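Local coordinates for LBCATS-a (Synthetic construct, PDB 5EY5), which binds sn-glycerol-3-phosphate and, as a tryptophan synthase alpha chain, probably cleaves indole-3-glycerol phosphate to indole and glyceraldehyde 3-phosphate, at residues L50-S55 against T76-V81; E87-E90 against D94-I97. One frame throughout, in Å; residues are numbered along the deposited sequence.

Contact 1 (L50-S55 against T76-V81)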
loop_
_atom_site.group_PDB
_atom_site.type_symbol
_atom_site.label_atom_id
_atom_site.label_comp_id
_atom_site.label_asym_id
_atom_site.label_seq_id
_atom_site.Cartn_x
_atom_site.Cartn_y
_atom_site.Cartn_z
ATOM N N LEU A 50 20.998 -2.148 45.558
ATOM C CA LEU A 50 19.700 -1.508 45.369
ATOM C C LEU A 50 19.586 -1.091 43.909
ATOM O O LEU A 50 20.399 -0.299 43.420
ATOM C CB LEU A 50 19.539 -0.294 46.289
ATOM C CG LEU A 50 19.318 -0.638 47.767
ATOM C CD1 LEU A 50 19.292 0.630 48.637
ATOM C CD2 LEU A 50 18.045 -1.430 47.939
ATOM N N GLY A 51 18.585 -1.630 43.216
ATOM C CA GLY A 51 18.362 -1.259 41.830
ATOM C C GLY A 51 17.608 0.049 41.742
ATOM O O GLY A 51 16.532 0.199 42.333
ATOM N N ILE A 52 18.184 1.014 41.029
ATOM C CA ILE A 52 17.511 2.279 40.747
ATOM C C ILE A 52 16.651 2.056 39.513
ATOM O O ILE A 52 17.195 1.726 38.438
ATOM C CB ILE A 52 18.500 3.429 40.534
ATOM C CG1 ILE A 52 19.425 3.580 41.753
ATOM C CG2 ILE A 52 17.746 4.721 40.239
ATOM C CD1 ILE A 52 18.733 3.446 43.077
ATOM N N PRO A 53 15.336 2.151 39.622
ATOM C CA PRO A 53 14.485 1.679 38.526
ATOM C C PRO A 53 14.614 2.593 37.320
ATOM O O PRO A 53 14.649 3.817 37.447
ATOM C CB PRO A 53 13.073 1.728 39.127
ATOM C CG PRO A 53 13.155 2.814 40.207
ATOM C CD PRO A 53 14.555 2.640 40.780
ATOM N N PHE A 54 14.680 1.983 36.147
ATOM C CA PHE A 54 14.830 2.707 34.895
ATOM C C PHE A 54 13.723 2.274 33.946
ATOM O O PHE A 54 13.241 1.136 34.002
ATOM C CB PHE A 54 16.219 2.445 34.284
ATOM C CG PHE A 54 16.484 3.214 33.032
ATOM C CD1 PHE A 54 16.183 4.567 32.950
ATOM C CD2 PHE A 54 17.054 2.587 31.931
ATOM C CE1 PHE A 54 16.429 5.275 31.781
ATOM C CE2 PHE A 54 17.311 3.298 30.761
ATOM C CZ PHE A 54 17.000 4.638 30.692
ATOM N N SER A 55 13.302 3.183 33.080
ATOM C CA SER A 55 12.198 2.831 32.195
ATOM C C SER A 55 12.615 1.886 31.071
ATOM O O SER A 55 11.747 1.211 30.507
ATOM C CB SER A 55 11.572 4.094 31.605
ATOM O OG SER A 55 12.515 4.790 30.816
ATOM N N THR A 76 9.176 6.127 42.534
ATOM C CA THR A 76 10.582 6.073 42.922
ATOM C C THR A 76 11.415 7.014 42.061
ATOM O O THR A 76 11.310 7.008 40.830
ATOM C CB THR A 76 11.095 4.637 42.796
ATOM O OG1 THR A 76 10.297 3.793 43.638
ATOM C CG2 THR A 76 12.573 4.505 43.204
ATOM N N THR A 77 12.226 7.843 42.713
ATOM C CA THR A 77 13.212 8.681 42.038
ATOM C C THR A 77 14.559 8.494 42.717
ATOM O O THR A 77 14.647 7.946 43.819
ATOM C CB THR A 77 12.838 10.167 42.082
ATOM O OG1 THR A 77 12.836 10.608 43.446
ATOM C CG2 THR A 77 11.460 10.419 41.447
ATOM N N LEU A 78 15.618 8.954 42.046
ATOM C CA LEU A 78 16.950 8.918 42.645
ATOM C C LEU A 78 16.954 9.628 43.989
ATOM O O LEU A 78 17.393 9.072 45.001
ATOM C CB LEU A 78 17.972 9.552 41.706
ATOM C CG LEU A 78 18.770 8.592 40.840
ATOM C CD1 LEU A 78 19.799 9.356 40.028
ATOM C CD2 LEU A 78 19.437 7.551 41.737
ATOM N N ASP A 79 16.442 10.856 44.020
ATOM C CA ASP A 79 16.398 11.615 45.268
ATOM C C ASP A 79 15.699 10.850 46.386
ATOM O O ASP A 79 16.092 10.968 47.552
ATOM C CB ASP A 79 15.702 12.963 45.044
ATOM C CG ASP A 79 16.606 13.985 44.370
ATOM O OD1 ASP A 79 17.803 14.048 44.727
ATOM O OD2 ASP A 79 16.119 14.725 43.489
ATOM N N LYS A 80 14.669 10.064 46.055
ATOM C CA LYS A 80 13.928 9.333 47.084
ATOM C C LYS A 80 14.715 8.128 47.602
ATOM O O LYS A 80 14.630 7.786 48.785
ATOM C CB LYS A 80 12.568 8.892 46.537
ATOM C CG LYS A 80 11.523 10.009 46.494
ATOM C CD LYS A 80 10.283 9.592 45.713
ATOM C CE LYS A 80 9.304 10.741 45.560
ATOM N NZ LYS A 80 8.212 10.422 44.592
ATOM N N VAL A 81 15.473 7.462 46.740
ATOM C CA VAL A 81 16.290 6.354 47.225
ATOM C C VAL A 81 17.438 6.887 48.080
ATOM O O VAL A 81 17.785 6.296 49.112
ATOM C CB VAL A 81 16.779 5.496 46.042
ATOM C CG1 VAL A 81 17.413 4.166 46.546
ATOM C CG2 VAL A 81 15.601 5.197 45.108
#
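Thr76 OG1 is hydrogen-bonded to the backbone O of Ala71 and, more weakly, to Ser74 OG, and this hold fixes the rotation of a side chain whose methyl group meets Pro53. With OG1 beside the backbone N (chi1 -59°), CG2 lies anti to that N and presses on the proline ring, 3.5 Å from Pro53 CG, which is tight for two carbons. Ala71 and Leu72 of helix 62-73 also pack on the ring, while Pro53 O bonds to a polar side chain of another protein's chain. Ile52 splits its two branches between neighbours on the helix. Its CG2 lies 3.6 Å from Leu78 CD2, the two side chains roughly perpendicular, and the bend at chi2 (-42°) carries CD1 to within 3.8 Å of Val81 CG1. Phe99 touches both Ile52 and Val81. Cutting Ile52 back to an alanine would probably open a gap against the helix, Leu78 CD2 and Val81 CG1 losing the methyl groups they pack on. Thr77 starts the helix as its N-cap, OG1 accepting from Lys80 N at 3.2 Å. The chain following strand 48-51 thus packs on the N-terminal start of helix 78-91, with helix 62-73 inserted between them, in a beta-alpha-beta crossover of a TIM barrel.

Contact 2 (E87-E90 against D94-I97)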
loop_
_atom_site.group_PDB
_atom_site.type_symbol
_atom_site.label_atom_id
_atom_site.label_comp_id
_atom_site.label_asym_id
_atom_site.label_seq_id
_atom_site.Cartn_x
_atom_site.Cartn_y
_atom_site.Cartn_z
ATOM N N GLU A 87 18.005 7.601 55.731
ATOM C CA GLU A 87 17.296 7.008 56.860
ATOM C C GLU A 87 17.987 5.728 57.298
ATOM O O GLU A 87 18.158 5.480 58.496
ATOM C CB GLU A 87 15.830 6.735 56.508
ATOM C CG GLU A 87 15.112 7.910 55.882
ATOM C CD GLU A 87 15.395 9.214 56.606
ATOM O OE1 GLU A 87 14.977 9.355 57.777
ATOM O OE2 GLU A 87 16.050 10.095 56.004
ATOM N N LEU A 88 18.413 4.911 56.338
ATOM C CA LEU A 88 19.192 3.727 56.678
ATOM C C LEU A 88 20.410 4.095 57.516
ATOM O O LEU A 88 20.636 3.527 58.588
ATOM C CB LEU A 88 19.623 3.011 55.407
ATOM C CG LEU A 88 19.081 1.597 55.262
ATOM C CD1 LEU A 88 19.439 1.058 53.880
ATOM C CD2 LEU A 88 19.609 0.688 56.384
ATOM N N ARG A 89 21.208 5.047 57.037
ATOM C CA ARG A 89 22.464 5.364 57.703
ATOM C C ARG A 89 22.255 5.928 59.092
ATOM O O ARG A 89 23.185 5.897 59.902
ATOM C CB ARG A 89 23.282 6.350 56.868
ATOM C CG ARG A 89 23.798 5.774 55.565
ATOM C CD ARG A 89 24.575 4.496 55.807
ATOM N NE ARG A 89 25.136 3.937 54.572
ATOM C CZ ARG A 89 25.550 2.677 54.464
ATOM N NH1 ARG A 89 25.430 1.864 55.509
ATOM N NH2 ARG A 89 26.060 2.220 53.319
ATOM N N GLU A 90 21.070 6.458 59.391
ATOM C CA GLU A 90 20.833 6.940 60.744
ATOM C C GLU A 90 21.081 5.836 61.759
ATOM O O GLU A 90 21.643 6.085 62.828
ATOM C CB GLU A 90 19.413 7.491 60.872
ATOM C CG GLU A 90 19.230 8.851 60.213
ATOM C CD GLU A 90 17.880 9.474 60.523
ATOM O OE1 GLU A 90 16.882 8.725 60.598
ATOM O OE2 GLU A 90 17.820 10.711 60.700
ATOM N N ASP A 94 27.150 0.456 58.971
ATOM C CA ASP A 94 28.059 -0.632 58.642
ATOM C C ASP A 94 27.820 -1.200 57.241
ATOM O O ASP A 94 28.773 -1.378 56.476
ATOM C CB ASP A 94 27.930 -1.748 59.688
ATOM C CG ASP A 94 27.941 -1.219 61.114
ATOM O OD1 ASP A 94 29.040 -1.009 61.667
ATOM O OD2 ASP A 94 26.848 -1.016 61.685
ATOM N N VAL A 95 26.566 -1.481 56.891
ATOM C CA VAL A 95 26.279 -2.330 55.722
ATOM C C VAL A 95 26.670 -1.600 54.443
ATOM O O VAL A 95 26.222 -0.461 54.221
ATOM C CB VAL A 95 24.803 -2.713 55.689
ATOM C CG1 VAL A 95 23.947 -1.472 55.497
ATOM C CG2 VAL A 95 24.558 -3.706 54.565
ATOM N N PRO A 96 27.470 -2.209 53.563
ATOM C CA PRO A 96 27.769 -1.565 52.283
ATOM C C PRO A 96 26.538 -1.560 51.392
ATOM O O PRO A 96 25.826 -2.562 51.275
ATOM C CB PRO A 96 28.897 -2.427 51.695
ATOM C CG PRO A 96 29.472 -3.161 52.885
ATOM C CD PRO A 96 28.312 -3.395 53.798
ATOM N N ILE A 97 26.287 -0.414 50.774
ATOM C CA ILE A 97 25.160 -0.218 49.868
ATOM C C ILE A 97 25.727 0.103 48.495
ATOM O O ILE A 97 26.608 0.963 48.371
ATOM C CB ILE A 97 24.229 0.910 50.355
ATOM C CG1 ILE A 97 23.578 0.525 51.676
ATOM C CG2 ILE A 97 23.148 1.239 49.297
ATOM C CD1 ILE A 97 22.558 -0.578 51.530
#
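Arg89 leaves its helix with CG beside the backbone N (chi1 -68°), bends at chi2 (-54°) and then runs out extended, which delivers its guanidinium to Val95 O. The contact spans the return from helix 78-91 to strand 97-100, part of a beta-alpha-beta unit of the TIM barrel. Grip is end-on: NH1 and NH2 each donate to Val95 O at 2.8 Å, and the oxygen lies in the guanidinium plane. NH2 comes nearly along the C=O axis (161°), whereas NH1 approaches at a greater slant. Partners outside the two segments add to the hold, NH1 bonding to Asn92 O and NH2 to Gly122 O and, in a salt bridge, to Asp124 OD1. Because Asp124 OD1 also accepts from Ile97 N, one carboxylate ties the arginine to the start of the strand, and its charge would probably offset that of the guanidinium, which also has Arg3 close by. The side chains of Arg89 and Ile97 run antiparallel, with Arg89 NH2 3.4 Å from Ile97 CG1. Beside this polar grip, Leu88 packs on Leu34 and Val37 of helix 30-42, and its CD1 stands 4.2 Å from Ile97 CD1.

How the contacts relate
Both contacts belong to the connection from strand 48-51 to strand 97-100 of the eight-stranded barrel, which runs through helix 62-73 and then helix 78-91. They share the latter, and their centres are about 17 Å apart. They come in series along the chain, contact 1 closing before contact 2 opens. The helix packs near its first turn on the chain following strand 48-51, and near its last turns on the approach to strand 97-100. These strands are parallel neighbours, and the contacts meet directly where Leu50 CD1 packs 4.0 Å from Ile97 CG2. Leu50 and Leu88 both also touch Val37, so helix 30-42 shares the layer of packing between the barrel strands and the outer helices.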